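C381 turret protein (PDB 4IND) builds the turrets of an archaeal icosahedral virus, its chain folded into three jelly-roll domains and assembled here with four further copies. Local coordinates at residues Ile69-Glu74 with Leu141-Glu146; Thr95-Phe100 with Thr105-Ile110; Phe116-Ile121 with Ile132-Gly137. All coordinates share one frame; numbering follows the deposited sequence.

All three contacts lie in the first jelly roll of the chain. Contacts 1 and 3 each bridge the same two sheets, one through 67-71 and 138-147, the other through 130-134 and 114-124; their centres are about 12 Å apart, and Ile-69 N and Ile-132 O, at 2.9 Å, probably hydrogen-bond within the three-stranded sheet. Contact 2, a hairpin, sits about 7 Å from contact 3, centre to centre, and touches it through Phe-100 N to Asp-120 OD1 at 2.7 Å. Contacts 1 and 2 do not touch. The nearest bound dihydrogenphosphate ions are about 11, 14 and 13 Å from the side chains of Leu-145, Phe-100 and Asp-120.

Contact 1 of 3, residues Ile69-Glu74 with Leu141-Glu146; sequences IIIDDE and LEFSLE
The two facing sheets of the first jelly roll meet where Ile-69 and Ile-71, on strand 67-71, point across the core at Phe-143 and Leu-145 on strand 138-147. The strand axes approach to 11.8 Å and run at 27° to each other, and no hydrogen bond joins the segments, so side chains alone span the gap. Phe-143 is the centre of it. With CG anti to the backbone N (chi1 -176°), its ring lies across the ends of both isoleucines, which meet it from one side, Ile-69 at CD1 and CE1 and Ile-71 at CZ and CE2. Ile-69 runs alongside, pointing the other way, and brings CD1 to 3.9 Å from Phe-143 CE1, while its CG2 branch comes to 4.1 Å from the same ring carbon. Ile-71 comes from the opposite direction, its CD1 lying 3.7 Å from Phe-143 CZ. Both CD1 methyls approach the ring obliquely.

Alternate residues on each strand thus face inward, the pattern of a beta sandwich: Ile-69 and Ile-71 from the three-stranded sheet, Phe-143 and Leu-145 from the four-stranded one. Near the start of segment 141-146, Leu-141 and Glu-142 both face Lys-85 in a classic beta bulge. Ile-82 and Ile-84 of strand 78-88 also touch the Phe-143 ring.

A looser methyl contact ends the row, Ile-71 CD1 to Leu-145 CD1 at 4.3 Å. Beyond strand 67-71, Asp-72 and Asp-73 form salt bridges with Lys-54 and Lys-21 of a neighbouring subunit. On the outer side of its own strand, Glu-142 OE2 accepts a hydrogen bond from Glu-74 N of a different neighbouring subunit.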
loop_
_atom_site.group_PDB
_atom_site.type_symbol
_atom_site.label_atom_id
_atom_site.label_comp_id
_atom_site.label_asym_id
_atom_site.label_seq_id
_atom_site.Cartn_x
_atom_site.Cartn_y
_atom_site.Cartn_z
ATOM N N ILE A 69 0.168 -25.701 -27.673
ATOM C CA ILE A 69 -0.795 -24.988 -26.862
ATOM C C ILE A 69 -0.812 -23.564 -27.400
ATOM O O ILE A 69 0.232 -22.959 -27.606
ATOM C CB ILE A 69 -0.401 -25.006 -25.390
ATOM C CG1 ILE A 69 -0.489 -26.440 -24.855
ATOM C CG2 ILE A 69 -1.341 -24.088 -24.573
ATOM C CD1 ILE A 69 0.130 -26.628 -23.483
ATOM N N ILE A 70 -2.006 -23.054 -27.670
ATOM C CA ILE A 70 -2.166 -21.735 -28.252
ATOM C C ILE A 70 -3.309 -21.017 -27.528
ATOM O O ILE A 70 -4.447 -21.513 -27.503
ATOM C CB ILE A 70 -2.504 -21.830 -29.764
ATOM C CG1 ILE A 70 -1.388 -22.557 -30.536
ATOM C CG2 ILE A 70 -2.688 -20.446 -30.351
ATOM C CD1 ILE A 70 -1.646 -22.606 -32.061
ATOM N N ILE A 71 -3.020 -19.856 -26.945
ATOM C CA ILE A 71 -4.036 -19.111 -26.208
ATOM C C ILE A 71 -4.198 -17.684 -26.720
ATOM O O ILE A 71 -3.363 -16.831 -26.440
ATOM C CB ILE A 71 -3.692 -19.054 -24.702
ATOM C CG1 ILE A 71 -3.300 -20.445 -24.194
ATOM C CG2 ILE A 71 -4.875 -18.522 -23.900
ATOM C CD1 ILE A 71 -2.749 -20.463 -22.743
ATOM N N ASP A 72 -5.272 -17.407 -27.457
ATOM C CA ASP A 72 -5.512 -16.021 -27.864
ATOM C C ASP A 72 -6.706 -15.408 -27.128
ATOM O O ASP A 72 -7.111 -14.283 -27.409
ATOM C CB ASP A 72 -5.653 -15.879 -29.382
ATOM C CG ASP A 72 -7.037 -16.251 -29.878
ATOM O OD1 ASP A 72 -7.503 -15.683 -30.901
ATOM O OD2 ASP A 72 -7.674 -17.112 -29.231
ATOM N N ASP A 73 -7.244 -16.148 -26.163
ATOM C CA ASP A 73 -8.435 -15.719 -25.434
ATOM C C ASP A 73 -8.166 -14.485 -24.590
ATOM O O ASP A 73 -7.030 -14.228 -24.216
ATOM C CB ASP A 73 -8.891 -16.850 -24.504
ATOM C CG ASP A 73 -9.269 -18.100 -25.252
ATOM O OD1 ASP A 73 -8.361 -18.758 -25.833
ATOM O OD2 ASP A 73 -10.472 -18.433 -25.235
ATOM N N GLU A 74 -9.222 -13.735 -24.291
ATOM C CA GLU A 74 -9.094 -12.500 -23.522
ATOM C C GLU A 74 -8.882 -12.748 -22.024
ATOM O O GLU A 74 -9.727 -12.369 -21.212
ATOM C CB GLU A 74 -10.344 -11.628 -23.682
ATOM C CG GLU A 74 -10.747 -11.355 -25.103
ATOM C CD GLU A 74 -9.647 -10.703 -25.910
ATOM O OE1 GLU A 74 -9.740 -10.744 -27.154
ATOM O OE2 GLU A 74 -8.695 -10.151 -25.305
ATOM N N LEU A 141 0.576 -33.056 -17.692
ATOM C CA LEU A 141 -0.140 -33.357 -16.445
ATOM C C LEU A 141 -0.932 -32.169 -15.886
ATOM O O LEU A 141 -2.050 -32.348 -15.377
ATOM C CB LEU A 141 0.811 -33.882 -15.359
ATOM C CG LEU A 141 1.802 -35.006 -15.660
ATOM C CD1 LEU A 141 2.232 -35.704 -14.367
ATOM C CD2 LEU A 141 1.254 -35.997 -16.635
ATOM N N GLU A 142 -0.339 -30.980 -15.945
ATOM C CA GLU A 142 -0.981 -29.772 -15.404
ATOM C C GLU A 142 -0.573 -28.579 -16.235
ATOM O O GLU A 142 0.497 -28.560 -16.806
ATOM C CB GLU A 142 -0.600 -29.513 -13.943
ATOM C CG GLU A 142 -1.021 -30.577 -12.940
ATOM C CD GLU A 142 -0.438 -30.322 -11.531
ATOM O OE1 GLU A 142 0.233 -31.236 -10.997
ATOM O OE2 GLU A 142 -0.675 -29.234 -10.946
ATOM N N PHE A 143 -1.438 -27.576 -16.294
ATOM C CA PHE A 143 -1.114 -26.341 -16.988
ATOM C C PHE A 143 -1.636 -25.224 -16.111
ATOM O O PHE A 143 -2.830 -25.196 -15.793
ATOM C CB PHE A 143 -1.776 -26.288 -18.361
ATOM C CG PHE A 143 -1.396 -25.066 -19.179
ATOM C CD1 PHE A 143 -0.246 -25.054 -19.953
ATOM C CD2 PHE A 143 -2.197 -23.923 -19.140
ATOM C CE1 PHE A 143 0.098 -23.929 -20.699
ATOM C CE2 PHE A 143 -1.876 -22.797 -19.875
ATOM C CZ PHE A 143 -0.734 -22.796 -20.667
ATOM N N SER A 144 -0.737 -24.315 -15.731
ATOM C CA SER A 144 -1.016 -23.254 -14.758
ATOM C C SER A 144 -0.652 -21.876 -15.312
ATOM O O SER A 144 0.444 -21.660 -15.818
ATOM C CB SER A 144 -0.261 -23.510 -13.444
ATOM O OG SER A 144 -0.285 -22.357 -12.590
ATOM N N LEU A 145 -1.585 -20.943 -15.191
ATOM C CA LEU A 145 -1.383 -19.541 -15.572
ATOM C C LEU A 145 -1.563 -18.720 -14.322
ATOM O O LEU A 145 -2.654 -18.708 -13.755
ATOM C CB LEU A 145 -2.492 -19.108 -16.548
ATOM C CG LEU A 145 -2.406 -19.471 -18.018
ATOM C CD1 LEU A 145 -3.797 -19.434 -18.690
ATOM C CD2 LEU A 145 -1.489 -18.482 -18.692
ATOM N N GLU A 146 -0.524 -18.034 -13.860
ATOM C CA GLU A 146 -0.707 -17.190 -12.671
ATOM C C GLU A 146 -0.012 -15.859 -12.895
ATOM O O GLU A 146 1.056 -15.806 -13.488
ATOM C CB GLU A 146 -0.185 -17.885 -11.391
ATOM C CG GLU A 146 1.333 -17.888 -11.258
ATOM C CD GLU A 146 1.826 -17.919 -9.795
ATOM O OE1 GLU A 146 1.437 -18.839 -9.030
ATOM O OE2 GLU A 146 2.635 -17.031 -9.426
#

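Contact 2 of 3, residues Thr95-Phe100 with Thr105-Ile110; sequences TVTPFF and TMTYSI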
loop_
_atom_site.group_PDB
_atom_site.type_symbol
_atom_site.label_atom_id
_atom_site.label_comp_id
_atom_site.label_asym_id
_atom_site.label_seq_id
_atom_site.Cartn_x
_atom_site.Cartn_y
_atom_site.Cartn_z
ATOM N N THR A 95 13.338 -31.778 -26.468
ATOM C CA THR A 95 13.537 -30.367 -26.180
ATOM C C THR A 95 12.242 -29.594 -26.386
ATOM O O THR A 95 11.369 -29.986 -27.173
ATOM C CB THR A 95 14.678 -29.754 -27.011
ATOM O OG1 THR A 95 14.242 -29.585 -28.357
ATOM C CG2 THR A 95 15.909 -30.643 -26.996
ATOM N N VAL A 96 12.102 -28.509 -25.645
ATOM C CA VAL A 96 10.953 -27.637 -25.783
ATOM C C VAL A 96 11.501 -26.225 -25.909
ATOM O O VAL A 96 12.560 -25.912 -25.341
ATOM C CB VAL A 96 10.033 -27.770 -24.555
ATOM C CG1 VAL A 96 9.213 -26.524 -24.368
ATOM C CG2 VAL A 96 9.127 -29.006 -24.686
ATOM N N THR A 97 10.805 -25.385 -26.667
ATOM C CA THR A 97 11.210 -23.997 -26.847
ATOM C C THR A 97 10.193 -23.070 -26.195
ATOM O O THR A 97 9.110 -22.842 -26.749
ATOM C CB THR A 97 11.338 -23.665 -28.346
ATOM O OG1 THR A 97 12.259 -24.585 -28.959
ATOM C CG2 THR A 97 11.822 -22.232 -28.556
ATOM N N PRO A 98 10.525 -22.520 -25.004
ATOM C CA PRO A 98 9.520 -21.687 -24.338
ATOM C C PRO A 98 9.223 -20.420 -25.120
ATOM O O PRO A 98 10.084 -19.925 -25.853
ATOM C CB PRO A 98 10.156 -21.391 -22.957
ATOM C CG PRO A 98 11.592 -21.600 -23.144
ATOM C CD PRO A 98 11.723 -22.712 -24.168
ATOM N N PHE A 99 8.006 -19.904 -24.954
ATOM C CA PHE A 99 7.552 -18.696 -25.623
ATOM C C PHE A 99 8.334 -17.459 -25.157
ATOM O O PHE A 99 8.920 -16.746 -25.967
ATOM C CB PHE A 99 6.047 -18.546 -25.348
ATOM C CG PHE A 99 5.373 -17.418 -26.092
ATOM C CD1 PHE A 99 5.313 -17.417 -27.481
ATOM C CD2 PHE A 99 4.734 -16.396 -25.398
ATOM C CE1 PHE A 99 4.649 -16.383 -28.177
ATOM C CE2 PHE A 99 4.068 -15.363 -26.086
ATOM C CZ PHE A 99 4.026 -15.363 -27.473
ATOM N N PHE A 100 8.316 -17.201 -23.851
ATOM C CA PHE A 100 9.038 -16.064 -23.277
ATOM C C PHE A 100 8.703 -14.767 -24.019
ATOM O O PHE A 100 9.530 -13.869 -24.104
ATOM C CB PHE A 100 10.564 -16.309 -23.352
ATOM C CG PHE A 100 11.100 -17.318 -22.344
ATOM C CD1 PHE A 100 10.425 -17.592 -21.174
ATOM C CD2 PHE A 100 12.306 -17.972 -22.578
ATOM C CE1 PHE A 100 10.919 -18.501 -20.260
ATOM C CE2 PHE A 100 12.807 -18.887 -21.670
ATOM C CZ PHE A 100 12.113 -19.158 -20.513
ATOM N N THR A 105 14.536 -19.597 -29.951
ATOM C CA THR A 105 15.790 -20.353 -30.072
ATOM C C THR A 105 16.202 -21.056 -28.777
ATOM O O THR A 105 16.759 -22.144 -28.825
ATOM C CB THR A 105 16.957 -19.483 -30.546
ATOM O OG1 THR A 105 17.043 -18.323 -29.709
ATOM C CG2 THR A 105 16.773 -19.053 -31.995
ATOM N N MET A 106 15.940 -20.443 -27.631
ATOM C CA MET A 106 16.387 -21.026 -26.366
ATOM C C MET A 106 15.492 -22.189 -25.987
ATOM O O MET A 106 14.293 -22.176 -26.267
ATOM C CB MET A 106 16.435 -19.956 -25.258
ATOM C CG MET A 106 17.419 -18.841 -25.585
ATOM S SD MET A 106 17.674 -17.648 -24.257
ATOM C CE MET A 106 15.990 -17.158 -23.970
ATOM N N THR A 107 16.081 -23.209 -25.372
ATOM C CA THR A 107 15.362 -24.464 -25.132
ATOM C C THR A 107 15.476 -25.000 -23.714
ATOM O O THR A 107 16.404 -24.650 -22.968
ATOM C CB THR A 107 15.897 -25.579 -26.066
ATOM O OG1 THR A 107 17.313 -25.701 -25.916
ATOM C CG2 THR A 107 15.592 -25.273 -27.529
ATOM N N TYR A 108 14.529 -25.871 -23.365
ATOM C CA TYR A 108 14.665 -26.759 -22.217
ATOM C C TYR A 108 15.017 -28.140 -22.741
ATOM O O TYR A 108 14.512 -28.566 -23.786
ATOM C CB TYR A 108 13.347 -26.853 -21.457
ATOM C CG TYR A 108 12.913 -25.571 -20.793
ATOM C CD1 TYR A 108 13.841 -24.725 -20.191
ATOM C CD2 TYR A 108 11.571 -25.210 -20.756
ATOM C CE1 TYR A 108 13.434 -23.559 -19.572
ATOM C CE2 TYR A 108 11.157 -24.037 -20.138
ATOM C CZ TYR A 108 12.097 -23.227 -19.545
ATOM O OH TYR A 108 11.695 -22.067 -18.936
ATOM N N SER A 109 15.882 -28.843 -22.018
ATOM C CA SER A 109 16.198 -30.227 -22.328
ATOM C C SER A 109 15.548 -31.133 -21.267
ATOM O O SER A 109 15.826 -31.025 -20.082
ATOM C CB SER A 109 17.716 -30.421 -22.391
ATOM O OG SER A 109 18.029 -31.760 -22.675
ATOM N N ILE A 110 14.658 -32.016 -21.703
ATOM C CA ILE A 110 13.897 -32.852 -20.778
ATOM C C ILE A 110 14.375 -34.294 -20.852
ATOM O O ILE A 110 14.233 -34.961 -21.882
ATOM C CB ILE A 110 12.369 -32.779 -21.101
ATOM C CG1 ILE A 110 11.894 -31.322 -21.117
ATOM C CG2 ILE A 110 11.553 -33.600 -20.110
ATOM C CD1 ILE A 110 10.397 -31.145 -21.487
#
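Val-96 and Tyr-108 form the hydrogen-bonded pair of a short antiparallel hairpin, strands 94-96 and 108-110, in the first jelly-roll domain. Val-96 N gives a bond of 3.0 Å to Tyr-108 O, and Tyr-108 N returns one of 2.8 Å to Val-96 O. Thr-95 and Ser-109 make the adjoining non-hydrogen-bonded pair.

The tight part lies on the side of Val-96 and Tyr-108. Pro-98 packs on one face of each of two aromatic rings that also touch each other: its CG sits over Tyr-108, 4.2 Å from the ring centroid and 23° off the normal, a CH-pi contact, while its CB rests over the centre of the Phe-100 ring, 3.7 Å above the plane. Phe-100 and Tyr-108 approach from opposite directions, with Phe-100 CZ 3.3 Å from Tyr-108 OH. Bent at chi3 (-55°), Met-106 curls its CE methyl to 4.0 Å from Phe-100 CD2. Further along, Val-96 CG2 meets Ile-110 CD1 at 4.1 Å.

Thr-95 and Ser-109 form the exposed side of the hairpin, and there their side chains do not touch. Thr-97 and Thr-107, both partly open to solvent, lie at the rim and meet through Thr-97 OG1 and the Thr-107 CG2 methyl at 3.7 Å, which is no polar bond.

The Phe-100 and Tyr-108 side also packs on Ile-160 and Ile-161 of strand 155-163, in the next domain, and Tyr-108 OH is hydrogen-bonded to Tyr-119 O of strand 114-124. Two backbone bonds thus set the pairing, while the proline against one ring face and the satisfied hydroxyl would be expected to restrict the tyrosine ring by both apolar packing and a polar tether.

Contact 3 of 3, residues Phe116-Ile121 with Ile132-Gly137; sequences FEIYDI and IQLPPG
Apolar side chains from two sheets meet where Ile-118 of strand 114-124 faces Ile-132 and Leu-134 of strand 130-134 inside the first jelly-roll domain. Ile-118 uses both of its branches: the CG2 methyl lies 4.0 Å from Ile-132 CD1, and CD1 lies 4.1 Å from Leu-134 CD2. Ile-132 reaches over because its CG1 is anti to the backbone N (chi1 -169°), and its chain then runs extended, carrying CD1 across the gap. Leu-134 starts off at an angle to the partner strand, yet its CD2 methyl ends near Ile-118. Asp-120 OD2 adds a van der Waals contact, 3.8 Å from Ile-132 CD1.

These strands are nearly antiparallel (164°) and their axes stay 11.2 Å from each other at closest, too far for backbone pairing. They belong to the two facing sheets of the beta sandwich: 114-124 is an outermost strand of the four-stranded sheet in this chain, and 130-134 is an outermost strand of the three-stranded one. Val-96 of the hairpin 94-110 touches both Ile-118 and Ile-132 and so adds to the same apolar cluster.

The polar group is the carboxylate of Asp-120, buried but well supplied with donors. OD1 accepts Ile-121 N at 2.8 Å, on its anti side and 20° out of the carboxylate plane, and also Phe-100 N; OD2 is hydrogen-bonded to Phe-99 N and to Tyr-130 OH, which together with the bonds to OD1 would be expected to hold the group's rotation and stabilise its negative charge beside the isoleucine methyl.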
loop_
_atom_site.group_PDB
_atom_site.type_symbol
_atom_site.label_atom_id
_atom_site.label_comp_id
_atom_site.label_asym_id
_atom_site.label_seq_id
_atom_site.Cartn_x
_atom_site.Cartn_y
_atom_site.Cartn_z
ATOM N N PHE A 116 9.069 -33.143 -15.455
ATOM C CA PHE A 116 9.778 -31.882 -15.694
ATOM C C PHE A 116 8.798 -30.724 -15.617
ATOM O O PHE A 116 7.633 -30.874 -16.013
ATOM C CB PHE A 116 10.397 -31.915 -17.088
ATOM C CG PHE A 116 11.315 -30.753 -17.396
ATOM C CD1 PHE A 116 12.679 -30.847 -17.144
ATOM C CD2 PHE A 116 10.829 -29.600 -17.984
ATOM C CE1 PHE A 116 13.538 -29.793 -17.454
ATOM C CE2 PHE A 116 11.674 -28.532 -18.296
ATOM C CZ PHE A 116 13.033 -28.631 -18.032
ATOM N N GLU A 117 9.264 -29.580 -15.120
ATOM C CA GLU A 117 8.446 -28.367 -15.032
ATOM C C GLU A 117 8.885 -27.413 -16.125
ATOM O O GLU A 117 9.998 -26.893 -16.107
ATOM C CB GLU A 117 8.651 -27.676 -13.680
ATOM C CG GLU A 117 8.410 -28.572 -12.490
ATOM C CD GLU A 117 6.946 -28.694 -12.198
ATOM O OE1 GLU A 117 6.266 -27.659 -12.310
ATOM O OE2 GLU A 117 6.478 -29.806 -11.875
ATOM N N ILE A 118 8.021 -27.195 -17.099
ATOM C CA ILE A 118 8.274 -26.180 -18.115
ATOM C C ILE A 118 7.817 -24.837 -17.559
ATOM O O ILE A 118 6.640 -24.674 -17.252
ATOM C CB ILE A 118 7.468 -26.490 -19.407
ATOM C CG1 ILE A 118 7.984 -27.791 -20.057
ATOM C CG2 ILE A 118 7.562 -25.345 -20.395
ATOM C CD1 ILE A 118 7.116 -28.284 -21.205
ATOM N N TYR A 119 8.731 -23.871 -17.436
ATOM C CA TYR A 119 8.340 -22.526 -17.015
ATOM C C TYR A 119 8.260 -21.652 -18.242
ATOM O O TYR A 119 9.099 -21.753 -19.140
ATOM C CB TYR A 119 9.377 -21.922 -16.046
ATOM C CG TYR A 119 9.540 -22.707 -14.778
ATOM C CD1 TYR A 119 8.903 -22.322 -13.600
ATOM C CD2 TYR A 119 10.326 -23.840 -14.755
ATOM C CE1 TYR A 119 9.059 -23.060 -12.425
ATOM C CE2 TYR A 119 10.487 -24.566 -13.600
ATOM C CZ TYR A 119 9.846 -24.184 -12.443
ATOM O OH TYR A 119 10.027 -24.956 -11.304
ATOM N N ASP A 120 7.275 -20.762 -18.279
ATOM C CA ASP A 120 7.178 -19.846 -19.402
ATOM C C ASP A 120 6.648 -18.509 -18.928
ATOM O O ASP A 120 6.127 -18.380 -17.805
ATOM C CB ASP A 120 6.267 -20.432 -20.487
ATOM C CG ASP A 120 6.704 -20.043 -21.884
ATOM O OD1 ASP A 120 7.364 -18.990 -22.024
ATOM O OD2 ASP A 120 6.413 -20.795 -22.856
ATOM N N ILE A 121 6.794 -17.502 -19.774
ATOM C CA ILE A 121 6.387 -16.159 -19.389
ATOM C C ILE A 121 5.508 -15.613 -20.503
ATOM O O ILE A 121 5.817 -15.784 -21.690
ATOM C CB ILE A 121 7.594 -15.266 -19.168
ATOM C CG1 ILE A 121 8.435 -15.817 -18.008
ATOM C CG2 ILE A 121 7.142 -13.826 -18.895
ATOM C CD1 ILE A 121 9.795 -15.160 -17.857
ATOM N N ILE A 132 3.247 -22.557 -27.612
ATOM C CA ILE A 132 4.369 -23.462 -27.372
ATOM C C ILE A 132 4.101 -24.811 -28.039
ATOM O O ILE A 132 2.970 -25.298 -28.047
ATOM C CB ILE A 132 4.657 -23.632 -25.855
ATOM C CG1 ILE A 132 5.990 -24.368 -25.621
ATOM C CG2 ILE A 132 3.507 -24.341 -25.156
ATOM C CD1 ILE A 132 6.400 -24.390 -24.144
ATOM N N GLN A 133 5.140 -25.405 -28.605
ATOM C CA GLN A 133 5.026 -26.733 -29.201
ATOM C C GLN A 133 5.514 -27.786 -28.221
ATOM O O GLN A 133 6.455 -27.556 -27.453
ATOM C CB GLN A 133 5.831 -26.824 -30.502
ATOM C CG GLN A 133 5.285 -26.001 -31.643
ATOM C CD GLN A 133 5.960 -26.333 -32.965
ATOM O OE1 GLN A 133 6.331 -27.476 -33.216
ATOM N NE2 GLN A 133 6.147 -25.326 -33.804
ATOM N N LEU A 134 4.870 -28.949 -28.258
ATOM C CA LEU A 134 5.212 -30.063 -27.388
ATOM C C LEU A 134 5.464 -31.285 -28.244
ATOM O O LEU A 134 4.606 -31.666 -29.034
ATOM C CB LEU A 134 4.061 -30.330 -26.406
ATOM C CG LEU A 134 3.645 -29.135 -25.542
ATOM C CD1 LEU A 134 2.345 -29.403 -24.798
ATOM C CD2 LEU A 134 4.755 -28.746 -24.581
ATOM N N PRO A 135 6.639 -31.916 -28.090
ATOM C CA PRO A 135 7.020 -33.060 -28.935
ATOM C C PRO A 135 6.330 -34.361 -28.533
ATOM O O PRO A 135 5.872 -34.506 -27.393
ATOM C CB PRO A 135 8.544 -33.185 -28.698
ATOM C CG PRO A 135 8.737 -32.634 -27.320
ATOM C CD PRO A 135 7.726 -31.506 -27.178
ATOM N N PRO A 136 6.261 -35.314 -29.473
ATOM C CA PRO A 136 5.709 -36.652 -29.238
ATOM C C PRO A 136 6.301 -37.331 -28.005
ATOM O O PRO A 136 7.519 -37.270 -27.774
ATOM C CB PRO A 136 6.111 -37.416 -30.502
ATOM C CG PRO A 136 6.187 -36.359 -31.548
ATOM C CD PRO A 136 6.759 -35.156 -30.856
ATOM N N GLY A 137 5.446 -37.987 -27.220
ATOM C CA GLY A 137 5.931 -38.747 -26.080
ATOM C C GLY A 137 5.855 -37.965 -24.777
ATOM O O GLY A 137 6.022 -38.539 -23.707
#